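Local coordinates for Alr4995 protein (Nostoc sp., PDB 6LRF) that probably hydrolyses arginine as a dihydrolase of the guanidine-modifying enzyme family and also acts as an ornithine cyclodeaminase, combining two activities in one chain, at residues E89-G92 against E93-Y96; Y167-D170 against T171-P175; L182-P185 against G186-D189; D189-S192 against N193-I196. All coordinates share one frame; numbering follows the deposited sequence.

Interaction 1 of 4, residues E89-G92 against E93-Y96; sequences ERQG and EEPY
R90 and E93 form an i to i+3 salt bridge where the short helix 88-91 gives way to helix 93-103, in the guanidine-modifying enzyme domain. The arginine crosses E93 at a slant and curls round one carboxylate oxygen. Its CB lies 3.6 Å from E93 OE2, and CG comes to 3.4 Å of the same oxygen. CD keeps beside it, and there the chain bends (chi3 69°), turning the guanidinium toward the carboxylate instead of past it. NE then donates to E93 OE2 at 2.8 Å, meeting that oxygen from above the carboxylate plane. The tip completes a side-on grip: NH2 reaches E93 OE1 at 2.9 Å, close to the guanidinium plane and on the syn lone pair. The two planes stand 40° apart, and the NE bond is tilted from both. E93 OE2 also receives a hydrogen bond from a water that bridges weakly to E89 O. N71 and F68 bind the terminal nitrogens of R90 as well, tying the pair to a neighbouring loop.

Two backbone bonds support the junction, E93 N to R90 O and E94 N to Q91 O, the latter 3.1 Å long. Beside them the side chains of Q91 and E94 run in the same direction, and Q91 CG touches E94 OE2 at 3.5 Å. E94 pairs with R84 and F85 N, and Q91 NE2 with F85 O, just ahead of helix 88-91. At the far end, the carbonyl oxygen G92 O sits at the edge of the Y96 ring, 3.4 Å from Y96 CD2.

Interaction 2 of 4, residues Y167-D170 against T171-P175; sequences YHLD and TCFCP
A 3-10 turn, carrying the sequence H-L-D-T, leads the chain from the loop after strand 155-160 into strand 173-175. T171 closes it on H168 with two donors to one acceptor: T171 N reaches H168 O at 3.1 Å from above the carbonyl plane, while T171 OG1 donates to H168 O at 2.6 Å within that plane. The hydroxyl can do this because OG1 stands between the backbone N and the carbonyl carbon of T171 (chi1 63°), which folds it back over the turn. The gripped carbonyl should fix the backbone from which the H168 ring projects; H168 NE2 is bonded in turn to E118. A second turn bond follows, from C172 N to L169 O at 3.2 Å.

On the apolar flank L169 and F173 lie side by side, with L169 CD1 3.6 Å from F173 CB and oblique to the phenyl ring. F173 then meets W133 edge-to-face and packs on Y183 of the adjacent strand, all of it buried. This is a threonine-closed 3-10 turn entering a strand of a guanidine-modifying enzyme domain; its sequence resembles the histidine-bearing one of arginine deiminases, so the active site is probably near.

Interaction 3 of 4, residues L182-P185 against G186-D189; sequences LYYP and GAFD
Consecutive i to i+3 bonds, from A187 N to Y184 O at 2.9 Å and from F188 N to P185 O at 3.3 Å, wind P185, G186 and A187 into a turn of 3-10 helix. The first donor lies only moderately off the plane of its carbonyl; the second stands well above its own.

Y184 folds its ring back beneath this turn. With CG anti to the backbone N (chi1 174°), one ring face comes under G186, whose CA makes a CH-pi contact 4.2 Å from the Y184 ring centroid and 21° off its normal. The amide N of G186 lies over the same ring. Farther along, A187 CB touches the ring margin at Y184 CD2, 4.0 Å away. F166 meets the Y184 ring as well, with planes at about 55°.

The turn is the strand-to-helix connection, between strand 181-183 and helix 190-199, of a beta-alpha-beta crossover to strand 205-207. Y183, just before the turn, and F188, closing it, meet: F188 CE1 comes to the edge of the Y183 ring, 4.4 Å from Y183 CD1. F188 also sets its CD1 3.8 Å from Y184 O, and its ring packs on L169 and C172. P185 O, besides accepting from F188, receives the side-chain amide of N193 from the first turn of the helix.

Interaction 4 of 4, residues D189-S192 against N193-I196; sequences DSYS and NRLI
Y191 and R194 point the same way from the flank of helix 190-199 that faces helix 340-352, ring and guanidinium side by side with their planes 60° apart. R194 NH2 comes nearest, 3.4 Å from Y191 CD1, in an oblique approach to the ring. One guanidinium face lies over the backbone, with Y191 CA 3.9 Å above it. A bend at chi3 (-64°) brings the arginine back over its own helix, so that NH2 can make a weak bond of 3.2 Å to S190 OG. Its stronger partner is E341 of helix 340-352, which forms a salt bridge with NH1.

At the helix start, on the flank toward strand 155-160, D189 and S192 meet. D189 OD1 accepts from S192 N at 2.7 Å and from S192 OG at 2.6 Å, the amide nearly in line with the C-O bond, the hydroxyl from above the carboxylate plane, on its other side. R160 N binds the same hydroxyl. The negative carboxylate probably complements the amino end of the helix dipole. D189 O takes N193 N at 3.1 Å in the first helical bond. These features belong to an aspartate N-cap opening the helix of a beta-alpha-beta crossover.

In the fold
Interactions 2, 3 and 4 follow one another through a small sheet and its helix. Strand 173-175 pairs with strand 181-183 through backbone bonds joining C172 to Y184 and C174 to L182, and D189 is common to interactions 3 and 4. F173, Y183 and I196 bring the three together in one apolar cluster. Interaction 2 is wholly buried and relies on a backbone turn and hydrophobic packing; interaction 3 is partly exposed and mostly aromatic; interaction 4 adds a polar cap and a salt bridge to helix 340-352. Interaction 1 stands apart, its centre about 22 Å from that of interaction 2, and joins two peripheral helices by an ion pair.

Interaction 1 of 4, residues E89-G92 against E93-Y96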
# COMPACT_ATOMS: atom_id res chain seq x y z
N GLU B 89 -35.86 29.67 -14.70
CA GLU B 89 -35.49 31.04 -14.33
C GLU B 89 -35.26 31.93 -15.55
O GLU B 89 -35.26 33.17 -15.44
CB GLU B 89 -34.24 31.04 -13.43
CG GLU B 89 -34.46 30.57 -11.99
CD GLU B 89 -34.46 29.06 -11.85
OE1 GLU B 89 -33.85 28.39 -12.71
OE2 GLU B 89 -35.06 28.54 -10.88
N ARG B 90 -35.06 31.31 -16.71
CA ARG B 90 -34.78 32.07 -17.93
C ARG B 90 -35.89 31.89 -18.96
O ARG B 90 -35.92 32.61 -19.96
CB ARG B 90 -33.42 31.68 -18.53
CG ARG B 90 -32.21 32.19 -17.75
CD ARG B 90 -30.95 32.26 -18.60
NE ARG B 90 -31.05 33.32 -19.61
CZ ARG B 90 -30.09 33.63 -20.47
NH1 ARG B 90 -28.94 32.95 -20.46
NH2 ARG B 90 -30.27 34.61 -21.36
N GLN B 91 -36.79 30.94 -18.72
CA GLN B 91 -37.85 30.65 -19.68
C GLN B 91 -38.81 31.82 -19.93
O GLN B 91 -39.41 31.92 -21.00
CB GLN B 91 -38.65 29.43 -19.25
CG GLN B 91 -37.97 28.11 -19.61
CD GLN B 91 -38.57 26.91 -18.89
OE1 GLN B 91 -39.63 27.00 -18.28
NE2 GLN B 91 -37.87 25.77 -18.95
N GLY B 92 -38.93 32.72 -18.97
CA GLY B 92 -39.82 33.86 -19.12
C GLY B 92 -39.24 34.91 -20.06
O GLY B 92 -39.93 35.83 -20.49
N GLU B 93 -37.95 34.78 -20.36
CA GLU B 93 -37.32 35.65 -21.33
C GLU B 93 -37.86 35.38 -22.73
O GLU B 93 -37.85 36.26 -23.60
CB GLU B 93 -35.80 35.48 -21.33
CG GLU B 93 -35.12 35.67 -19.99
CD GLU B 93 -33.60 35.45 -20.04
OE1 GLU B 93 -33.00 35.47 -21.15
OE2 GLU B 93 -33.00 35.25 -18.97
N GLU B 94 -38.36 34.16 -22.94
CA GLU B 94 -38.72 33.68 -24.27
C GLU B 94 -39.77 34.51 -25.02
O GLU B 94 -39.57 34.82 -26.21
CB GLU B 94 -39.16 32.22 -24.19
CG GLU B 94 -38.00 31.31 -23.84
CD GLU B 94 -38.42 29.87 -23.53
OE1 GLU B 94 -39.55 29.47 -23.89
OE2 GLU B 94 -37.61 29.15 -22.93
N PRO B 95 -40.88 34.87 -24.35
CA PRO B 95 -41.82 35.77 -25.04
C PRO B 95 -41.19 37.08 -25.53
O PRO B 95 -41.47 37.50 -26.65
CB PRO B 95 -42.88 36.04 -23.97
CG PRO B 95 -42.89 34.81 -23.17
CD PRO B 95 -41.44 34.41 -23.06
N TYR B 96 -40.33 37.69 -24.71
CA TYR B 96 -39.75 38.98 -25.06
C TYR B 96 -38.77 38.87 -26.21
O TYR B 96 -38.74 39.74 -27.09
CB TYR B 96 -39.07 39.61 -23.84
CG TYR B 96 -40.08 39.83 -22.75
CD1 TYR B 96 -40.99 40.87 -22.84
CD2 TYR B 96 -40.15 38.97 -21.65
CE1 TYR B 96 -41.94 41.07 -21.86
CE2 TYR B 96 -41.10 39.17 -20.66
CZ TYR B 96 -42.00 40.23 -20.77
OH TYR B 96 -42.96 40.46 -19.81
O HOH W 1 -33.59 36.00 -16.47

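Interaction 2 of 4, residues Y167-D170 against T171-P175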
# COMPACT_ATOMS: atom_id res chain seq x y z
N TYR B 167 -20.12 25.96 -19.84
CA TYR B 167 -21.42 25.32 -19.98
C TYR B 167 -22.15 25.72 -21.27
O TYR B 167 -23.08 25.03 -21.70
CB TYR B 167 -22.29 25.65 -18.75
CG TYR B 167 -22.62 27.13 -18.59
CD1 TYR B 167 -21.69 28.02 -18.07
CD2 TYR B 167 -23.86 27.63 -18.97
CE1 TYR B 167 -21.99 29.37 -17.94
CE2 TYR B 167 -24.17 28.98 -18.84
CZ TYR B 167 -23.23 29.85 -18.32
OH TYR B 167 -23.53 31.20 -18.19
N HIS B 168 -21.74 26.84 -21.87
CA HIS B 168 -22.19 27.22 -23.21
C HIS B 168 -21.02 27.15 -24.18
O HIS B 168 -19.88 27.40 -23.80
CB HIS B 168 -22.78 28.65 -23.23
CG HIS B 168 -24.20 28.73 -22.77
ND1 HIS B 168 -24.75 29.89 -22.26
CD2 HIS B 168 -25.20 27.82 -22.77
CE1 HIS B 168 -26.01 29.68 -21.95
NE2 HIS B 168 -26.32 28.43 -22.25
N LEU B 169 -21.32 26.83 -25.42
CA LEU B 169 -20.30 26.74 -26.46
C LEU B 169 -19.52 28.03 -26.62
O LEU B 169 -18.30 27.99 -26.85
CB LEU B 169 -20.95 26.36 -27.78
CG LEU B 169 -19.95 26.11 -28.91
CD1 LEU B 169 -18.96 24.97 -28.52
CD2 LEU B 169 -20.68 25.81 -30.22
N ASP B 170 -20.19 29.17 -26.51
CA ASP B 170 -19.55 30.46 -26.77
C ASP B 170 -18.64 30.93 -25.63
O ASP B 170 -18.01 31.99 -25.73
CB ASP B 170 -20.60 31.55 -27.08
CG ASP B 170 -21.41 32.01 -25.86
OD1 ASP B 170 -21.34 31.38 -24.78
OD2 ASP B 170 -22.15 33.02 -26.00
N THR B 171 -18.55 30.15 -24.56
CA THR B 171 -17.60 30.45 -23.48
C THR B 171 -16.23 29.80 -23.70
O THR B 171 -15.29 30.09 -22.97
CB THR B 171 -18.12 29.99 -22.10
OG1 THR B 171 -18.27 28.57 -22.10
CG2 THR B 171 -19.46 30.63 -21.79
N CYS B 172 -16.12 28.94 -24.71
CA CYS B 172 -14.89 28.17 -24.92
C CYS B 172 -14.59 27.95 -26.39
O CYS B 172 -13.70 27.17 -26.73
CB CYS B 172 -14.98 26.82 -24.21
SG CYS B 172 -16.44 25.78 -24.66
N PHE B 173 -15.33 28.63 -27.25
CA PHE B 173 -15.27 28.36 -28.68
C PHE B 173 -15.70 29.61 -29.45
O PHE B 173 -16.73 30.20 -29.14
CB PHE B 173 -16.18 27.18 -29.00
CG PHE B 173 -16.02 26.63 -30.37
CD1 PHE B 173 -16.79 27.11 -31.43
CD2 PHE B 173 -15.13 25.59 -30.61
CE1 PHE B 173 -16.66 26.59 -32.72
CE2 PHE B 173 -14.99 25.05 -31.89
CZ PHE B 173 -15.75 25.56 -32.95
N CYS B 174 -14.91 30.01 -30.45
CA CYS B 174 -15.16 31.29 -31.11
C CYS B 174 -14.61 31.37 -32.53
O CYS B 174 -13.45 31.76 -32.75
CB CYS B 174 -14.59 32.43 -30.27
SG CYS B 174 -15.08 34.12 -30.87
N PRO B 175 -15.46 31.02 -33.53
CA PRO B 175 -15.11 31.21 -34.93
C PRO B 175 -14.83 32.69 -35.24
O PRO B 175 -15.57 33.56 -34.79
CB PRO B 175 -16.35 30.69 -35.68
CG PRO B 175 -17.04 29.78 -34.68
CD PRO B 175 -16.80 30.43 -33.35

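Interaction 3 of 4, residues L182-P185 against G186-D189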
# COMPACT_ATOMS: atom_id res chain seq x y z
N LEU B 182 -10.75 30.56 -32.28
CA LEU B 182 -10.28 30.79 -30.92
C LEU B 182 -11.04 29.85 -30.00
O LEU B 182 -12.26 29.96 -29.88
CB LEU B 182 -10.50 32.25 -30.53
CG LEU B 182 -10.10 32.68 -29.12
CD1 LEU B 182 -8.60 32.89 -29.07
CD2 LEU B 182 -10.85 33.95 -28.71
N TYR B 183 -10.34 28.91 -29.37
CA TYR B 183 -11.03 27.91 -28.57
C TYR B 183 -10.15 27.34 -27.48
O TYR B 183 -8.92 27.47 -27.52
CB TYR B 183 -11.58 26.79 -29.47
CG TYR B 183 -10.58 25.73 -29.92
CD1 TYR B 183 -10.76 24.39 -29.59
CD2 TYR B 183 -9.47 26.08 -30.67
CE1 TYR B 183 -9.86 23.41 -30.01
CE2 TYR B 183 -8.56 25.11 -31.09
CZ TYR B 183 -8.75 23.79 -30.76
OH TYR B 183 -7.84 22.85 -31.18
N TYR B 184 -10.79 26.71 -26.51
CA TYR B 184 -10.11 26.09 -25.38
C TYR B 184 -10.32 24.58 -25.38
O TYR B 184 -11.34 24.10 -24.88
CB TYR B 184 -10.62 26.70 -24.08
CG TYR B 184 -10.08 26.01 -22.85
CD1 TYR B 184 -8.71 25.97 -22.60
CD2 TYR B 184 -10.93 25.41 -21.93
CE1 TYR B 184 -8.21 25.35 -21.47
CE2 TYR B 184 -10.44 24.78 -20.80
CZ TYR B 184 -9.08 24.76 -20.58
OH TYR B 184 -8.58 24.14 -19.46
N PRO B 185 -9.35 23.82 -25.93
CA PRO B 185 -9.47 22.38 -26.16
C PRO B 185 -9.89 21.56 -24.93
O PRO B 185 -10.52 20.51 -25.09
CB PRO B 185 -8.06 21.97 -26.61
CG PRO B 185 -7.49 23.22 -27.22
CD PRO B 185 -8.02 24.33 -26.34
N GLY B 186 -9.59 22.05 -23.74
CA GLY B 186 -9.94 21.33 -22.53
C GLY B 186 -11.43 21.32 -22.23
O GLY B 186 -11.90 20.60 -21.34
N ALA B 187 -12.19 22.12 -22.97
CA ALA B 187 -13.63 22.18 -22.75
C ALA B 187 -14.37 21.06 -23.48
O ALA B 187 -15.55 20.84 -23.21
CB ALA B 187 -14.18 23.54 -23.18
N PHE B 188 -13.69 20.35 -24.37
CA PHE B 188 -14.36 19.34 -25.21
C PHE B 188 -13.87 17.91 -24.98
O PHE B 188 -12.74 17.69 -24.56
CB PHE B 188 -14.20 19.72 -26.67
CG PHE B 188 -14.74 21.08 -27.01
CD1 PHE B 188 -13.93 22.20 -26.96
CD2 PHE B 188 -16.08 21.24 -27.34
CE1 PHE B 188 -14.43 23.46 -27.26
CE2 PHE B 188 -16.58 22.49 -27.65
CZ PHE B 188 -15.76 23.60 -27.61
N ASP B 189 -14.72 16.92 -25.27
CA ASP B 189 -14.27 15.53 -25.17
C ASP B 189 -13.32 15.20 -26.33
O ASP B 189 -13.08 16.04 -27.20
CB ASP B 189 -15.47 14.56 -25.11
CG ASP B 189 -16.23 14.44 -26.44
OD1 ASP B 189 -15.88 15.15 -27.42
OD2 ASP B 189 -17.19 13.64 -26.50

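Interaction 4 of 4, residues D189-S192 against N193-I196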
# COMPACT_ATOMS: atom_id res chain seq x y z
N ASP B 189 -14.72 16.92 -25.27
CA ASP B 189 -14.27 15.53 -25.17
C ASP B 189 -13.32 15.20 -26.33
O ASP B 189 -13.08 16.04 -27.20
CB ASP B 189 -15.47 14.56 -25.11
CG ASP B 189 -16.23 14.44 -26.44
OD1 ASP B 189 -15.88 15.15 -27.42
OD2 ASP B 189 -17.19 13.64 -26.50
N SER B 190 -12.78 13.99 -26.34
CA SER B 190 -11.81 13.63 -27.37
C SER B 190 -12.45 13.60 -28.77
O SER B 190 -11.85 14.07 -29.74
CB SER B 190 -11.19 12.27 -27.05
OG SER B 190 -12.07 11.22 -27.42
N TYR B 191 -13.65 13.04 -28.87
CA TYR B 191 -14.38 13.03 -30.14
C TYR B 191 -14.50 14.44 -30.74
O TYR B 191 -14.29 14.64 -31.92
CB TYR B 191 -15.78 12.42 -29.96
CG TYR B 191 -15.78 10.98 -29.44
CD1 TYR B 191 -15.39 9.92 -30.27
CD2 TYR B 191 -16.16 10.69 -28.13
CE1 TYR B 191 -15.38 8.61 -29.80
CE2 TYR B 191 -16.16 9.38 -27.66
CZ TYR B 191 -15.77 8.34 -28.50
OH TYR B 191 -15.76 7.04 -28.04
N SER B 192 -14.82 15.42 -29.90
CA SER B 192 -15.07 16.78 -30.38
C SER B 192 -13.79 17.48 -30.83
O SER B 192 -13.78 18.18 -31.85
CB SER B 192 -15.77 17.59 -29.29
OG SER B 192 -17.00 16.96 -28.96
N ASN B 193 -12.72 17.26 -30.08
CA ASN B 193 -11.40 17.77 -30.44
C ASN B 193 -10.90 17.19 -31.76
O ASN B 193 -10.31 17.89 -32.59
CB ASN B 193 -10.40 17.50 -29.32
CG ASN B 193 -10.39 18.60 -28.27
OD1 ASN B 193 -10.23 19.78 -28.59
ND2 ASN B 193 -10.59 18.23 -27.01
N ARG B 194 -11.14 15.90 -31.96
CA ARG B 194 -10.78 15.28 -33.22
C ARG B 194 -11.51 16.01 -34.36
O ARG B 194 -10.92 16.31 -35.40
CB ARG B 194 -11.12 13.78 -33.20
CG ARG B 194 -10.00 12.82 -33.58
CD ARG B 194 -10.45 11.33 -33.44
NE ARG B 194 -10.77 11.02 -32.05
CZ ARG B 194 -11.75 10.20 -31.65
NH1 ARG B 194 -12.52 9.60 -32.55
NH2 ARG B 194 -11.95 9.98 -30.34
N LEU B 195 -12.80 16.31 -34.16
CA LEU B 195 -13.61 16.93 -35.21
C LEU B 195 -13.10 18.32 -35.55
O LEU B 195 -13.03 18.69 -36.72
CB LEU B 195 -15.08 17.02 -34.80
CG LEU B 195 -16.06 17.66 -35.80
CD1 LEU B 195 -16.03 16.96 -37.16
CD2 LEU B 195 -17.48 17.65 -35.22
N ILE B 196 -12.76 19.09 -34.52
CA ILE B 196 -12.23 20.44 -34.67
C ILE B 196 -10.95 20.41 -35.48
O ILE B 196 -10.71 21.25 -36.37
CB ILE B 196 -11.96 21.09 -33.30
CG1 ILE B 196 -13.29 21.39 -32.59
CG2 ILE B 196 -11.15 22.35 -33.46
CD1 ILE B 196 -13.12 21.84 -31.15